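Local coordinates for aq_2013 protein (Aquifex aeolicus, PDB 2P6C) that is of unknown function but belongs to the YjbQ (UPF0047) family and assembles here as a trimer, at residues K2-K6 and A28-V34; E33-G37 and I104-K108. One frame throughout, in Å; residues are numbered along the deposited sequence.

Overall arrangement
From the N terminus the chain runs along strand 2-10, passes through strand 17-20 of the second, three-stranded sheet and enters helix 22-32. Interaction 1 closes this first loop, of 21 intervening residues, by laying the end of the helix against strand 2-10. Interaction 2 begins where interaction 1 ends, the two sharing Glu33 and Val34, and closes a longer loop of 66 residues by joining 33-37 to 104-108. The loops therefore follow one another along the chain, neither enclosing the other. Together they tie the helix and its exit to 2-10 and 99-104, the two outermost strands of the four-stranded sheet within this chain; Val29 CG2 reaches Ile104 CD1 at 4.0 Å between the contacts.

Interaction 1 (K2-K6 and A28-V34); sequences KAYTK and AVEESEV
Residues 2-6 form an extended beta strand and 28-32 the C-terminal part of a helix running obliquely antiparallel to it, their axes 8.6 Å apart at closest approach and their N-to-C directions at 141°. The unit is a helix packed on one face of a four-stranded antiparallel sheet, here against 2-10, an outer strand within this chain. The register runs in opposite senses: Lys2 CA lies 6.8 Å from Val34 CA, Tyr4 CA 5.4 Å from Ser32 CA and Lys6 CA 7.0 Å from Ala28 CA. Glu33 is the first residue to leave helical phi/psi, with positive phi (62/11), and Val34 is extended (-70/131).

Strand alternation points the CA-to-CB bonds of Lys2, Tyr4 and Lys6 toward the helix, and those of Ala3 and Thr5 away, where both pack on Glu36 of the second subunit. Tyr4 is the centre of the contact. With chi1 t and chi2 80°, its ring runs along the helix end: Ser32 N and Glu31 C lie over one face, and Tyr4 CE2 is 4.0 Å from Ala28 CB. Tyr4 CB meets Ser32 CB at 3.4 Å. At the ring's far end, Tyr4 OH lies 2.5 Å from Glu31 OE1, a weak hydrogen bond at most; Lys6 NZ also approaches this oxygen in a long salt bridge of 3.7 Å. At the other end, Lys2 CB touches Val34 CG2 at 3.8 Å.

An ST turn shapes the helix exit: with chi1 p, Ser32 OG donates to Val29 O at 2.9 Å and accepts from Val34 N at 3.0 Å.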
# COMPACT_ATOMS: atom_id res chain seq x y z
N LYS A 2 16.35 -5.56 17.37
CA LYS A 2 16.41 -6.83 16.62
C LYS A 2 15.89 -6.67 15.18
O LYS A 2 14.98 -5.91 14.89
CB LYS A 2 15.51 -7.85 17.33
CG LYS A 2 16.08 -8.41 18.64
CD LYS A 2 15.10 -9.42 19.25
CE LYS A 2 15.62 -10.13 20.50
NZ LYS A 2 15.41 -9.27 21.66
N ALA A 3 16.51 -7.38 14.24
CA ALA A 3 16.16 -7.35 12.83
C ALA A 3 16.33 -8.77 12.31
O ALA A 3 17.25 -9.49 12.72
CB ALA A 3 17.07 -6.39 12.08
N TYR A 4 15.45 -9.17 11.42
CA TYR A 4 15.46 -10.52 10.90
C TYR A 4 15.03 -10.48 9.44
O TYR A 4 14.05 -9.83 9.10
CB TYR A 4 14.49 -11.35 11.74
CG TYR A 4 14.43 -12.77 11.32
CD1 TYR A 4 15.41 -13.67 11.73
CD2 TYR A 4 13.47 -13.21 10.40
CE1 TYR A 4 15.45 -14.96 11.22
CE2 TYR A 4 13.51 -14.51 9.89
CZ TYR A 4 14.51 -15.37 10.30
OH TYR A 4 14.65 -16.63 9.76
N THR A 5 15.78 -11.16 8.57
CA THR A 5 15.46 -11.18 7.16
C THR A 5 15.34 -12.61 6.66
O THR A 5 16.10 -13.48 7.07
CB THR A 5 16.55 -10.47 6.37
OG1 THR A 5 16.78 -9.18 6.93
CG2 THR A 5 16.14 -10.32 4.91
N LYS A 6 14.36 -12.84 5.79
CA LYS A 6 14.13 -14.16 5.20
C LYS A 6 13.47 -13.97 3.84
O LYS A 6 12.56 -13.16 3.69
CB LYS A 6 13.23 -15.01 6.10
CG LYS A 6 12.95 -16.42 5.56
CD LYS A 6 14.10 -17.38 5.85
CE LYS A 6 13.67 -18.84 5.66
NZ LYS A 6 12.59 -19.24 6.60
N ALA A 28 8.73 -17.10 10.29
CA ALA A 28 9.77 -16.09 10.32
C ALA A 28 9.65 -15.23 11.58
O ALA A 28 10.67 -14.89 12.20
CB ALA A 28 9.70 -15.22 9.08
N VAL A 29 8.42 -14.90 11.95
CA VAL A 29 8.21 -14.08 13.15
C VAL A 29 8.72 -14.81 14.38
O VAL A 29 9.31 -14.23 15.28
CB VAL A 29 6.71 -13.78 13.33
CG1 VAL A 29 6.41 -13.43 14.79
CG2 VAL A 29 6.31 -12.62 12.44
N GLU A 30 8.52 -16.12 14.43
CA GLU A 30 9.01 -16.91 15.56
C GLU A 30 10.55 -16.92 15.64
O GLU A 30 11.11 -16.70 16.68
CB GLU A 30 8.45 -18.34 15.50
CG GLU A 30 8.98 -19.20 16.65
CD GLU A 30 8.14 -20.46 16.89
OE1 GLU A 30 7.25 -20.76 16.08
OE2 GLU A 30 8.41 -21.14 17.89
N GLU A 31 11.19 -17.23 14.47
CA GLU A 31 12.65 -17.27 14.31
C GLU A 31 13.34 -15.92 14.71
O GLU A 31 14.53 -15.85 14.99
CB GLU A 31 12.96 -17.65 12.84
CG GLU A 31 12.52 -19.09 12.47
CD GLU A 31 12.74 -19.39 10.99
OE1 GLU A 31 12.99 -18.46 10.22
OE2 GLU A 31 12.66 -20.56 10.60
N SER A 32 12.57 -14.84 14.59
CA SER A 32 13.13 -13.49 14.77
C SER A 32 13.22 -13.18 16.26
O SER A 32 13.96 -12.29 16.67
CB SER A 32 12.25 -12.43 14.11
OG SER A 32 11.19 -12.06 14.97
N GLU A 33 12.45 -13.92 17.04
CA GLU A 33 12.38 -13.76 18.49
C GLU A 33 11.86 -12.37 18.89
O GLU A 33 11.91 -11.96 20.04
CB GLU A 33 13.78 -13.98 19.06
CG GLU A 33 14.22 -15.45 18.97
CD GLU A 33 15.48 -15.65 19.77
OE1 GLU A 33 16.42 -14.89 19.59
OE2 GLU A 33 15.53 -16.59 20.56
N VAL A 34 11.34 -11.62 17.92
CA VAL A 34 10.80 -10.27 18.15
C VAL A 34 9.49 -10.41 18.96
O VAL A 34 8.66 -11.27 18.70
CB VAL A 34 10.63 -9.44 16.81
CG1 VAL A 34 9.74 -8.22 17.06
CG2 VAL A 34 11.98 -8.99 16.31

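Interaction 2 (E33-G37 and I104-K108); sequences EVKEG and ITNGK
Ile104 of strand 99-104 pairs antiparallel with Gly37 of strand 37-43. This is a hydrogen-bonded pair with CA atoms 4.9 Å apart: Ile104 N donates to Gly37 O (2.9 Å) and Gly37 N to Ile104 O (3.1 Å). Ile104 O also takes a CA-H...O contact from Glu36 CA at 3.2 Å. The Ile104 side chain lies over Val34, CD1 to CG1 4.0 Å; a CB on Gly37 would clash with Val34 CG1. Thr105 starts a type I' turn, with Asn106 (56/44) and Gly107 (70/25) at its corners, and its OG1 is hydrogen-bonded to Asp110 and to Lys133 of the third subunit. On the other side of 33-37, Lys35 and Glu36 both face Glu137, a classic beta bulge as the chain from helix 22-32 enters the four-stranded antiparallel sheet. Glu36, chi1 and chi2 both m, curls over so that OE2 accepts from Asn106 N at 2.9 Å, while its OE1 forms a salt bridge to Lys133 of the third subunit. Gly107 N donates to Lys35 O at 3.0 Å, the CA atoms of these two 4.0 Å apart. Lys108 N closes the turn weakly on Thr105 O (3.1 Å), and Thr105 N donates to Lys108 O (2.8 Å).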
# COMPACT_ATOMS: atom_id res chain seq x y z
N GLU A 33 12.45 -13.92 17.04
CA GLU A 33 12.38 -13.76 18.49
C GLU A 33 11.86 -12.37 18.89
O GLU A 33 11.91 -11.96 20.04
CB GLU A 33 13.78 -13.98 19.06
CG GLU A 33 14.22 -15.45 18.97
CD GLU A 33 15.48 -15.65 19.77
OE1 GLU A 33 16.42 -14.89 19.59
OE2 GLU A 33 15.53 -16.59 20.56
N VAL A 34 11.34 -11.62 17.92
CA VAL A 34 10.80 -10.27 18.15
C VAL A 34 9.49 -10.41 18.96
O VAL A 34 8.66 -11.27 18.70
CB VAL A 34 10.63 -9.44 16.81
CG1 VAL A 34 9.74 -8.22 17.06
CG2 VAL A 34 11.98 -8.99 16.31
N LYS A 35 9.40 -9.65 19.99
CA LYS A 35 8.19 -9.52 20.86
C LYS A 35 7.28 -8.48 20.30
O LYS A 35 6.08 -8.66 20.20
CB LYS A 35 8.44 -9.07 22.33
CG LYS A 35 8.79 -10.25 23.24
CD LYS A 35 10.26 -10.24 23.67
CE LYS A 35 10.63 -8.98 24.45
NZ LYS A 35 11.93 -9.17 25.11
N GLU A 36 7.67 -7.35 20.02
CA GLU A 36 6.89 -6.21 19.56
C GLU A 36 7.62 -5.61 18.36
O GLU A 36 8.81 -5.32 18.44
CB GLU A 36 6.79 -5.16 20.68
CG GLU A 36 6.19 -5.67 21.99
CD GLU A 36 4.74 -6.07 21.86
OE1 GLU A 36 4.00 -5.42 21.08
OE2 GLU A 36 4.31 -7.01 22.56
N GLY A 37 6.92 -5.44 17.24
CA GLY A 37 7.59 -4.87 16.08
C GLY A 37 6.76 -4.78 14.82
O GLY A 37 5.52 -4.84 14.85
N ILE A 104 3.65 -7.00 15.01
CA ILE A 104 3.97 -8.14 15.82
C ILE A 104 3.66 -7.78 17.25
O ILE A 104 4.23 -6.84 17.81
CB ILE A 104 5.47 -8.44 15.68
CG1 ILE A 104 5.78 -9.01 14.30
CG2 ILE A 104 5.91 -9.48 16.73
CD1 ILE A 104 7.28 -9.07 14.02
N THR A 105 2.74 -8.49 17.88
CA THR A 105 2.27 -8.17 19.21
C THR A 105 2.40 -9.39 20.12
O THR A 105 1.83 -10.44 19.87
CB THR A 105 0.82 -7.70 19.10
OG1 THR A 105 0.73 -6.66 18.12
CG2 THR A 105 0.34 -7.15 20.45
N ASN A 106 3.14 -9.27 21.22
CA ASN A 106 3.34 -10.35 22.17
C ASN A 106 3.92 -11.60 21.44
O ASN A 106 3.52 -12.73 21.68
CB ASN A 106 1.99 -10.65 22.88
CG ASN A 106 1.56 -9.55 23.88
OD1 ASN A 106 2.38 -8.85 24.46
ND2 ASN A 106 0.23 -9.42 24.04
N GLY A 107 4.89 -11.35 20.56
CA GLY A 107 5.57 -12.42 19.85
C GLY A 107 4.68 -13.13 18.80
O GLY A 107 4.90 -14.27 18.44
N LYS A 108 3.67 -12.37 18.34
CA LYS A 108 2.75 -12.95 17.38
C LYS A 108 2.38 -11.99 16.25
O LYS A 108 2.25 -10.79 16.45
CB LYS A 108 1.49 -13.32 18.13
CG LYS A 108 1.66 -14.62 18.89
CD LYS A 108 0.56 -14.83 19.92
CE LYS A 108 0.25 -13.56 20.72
NZ LYS A 108 -1.02 -13.73 21.43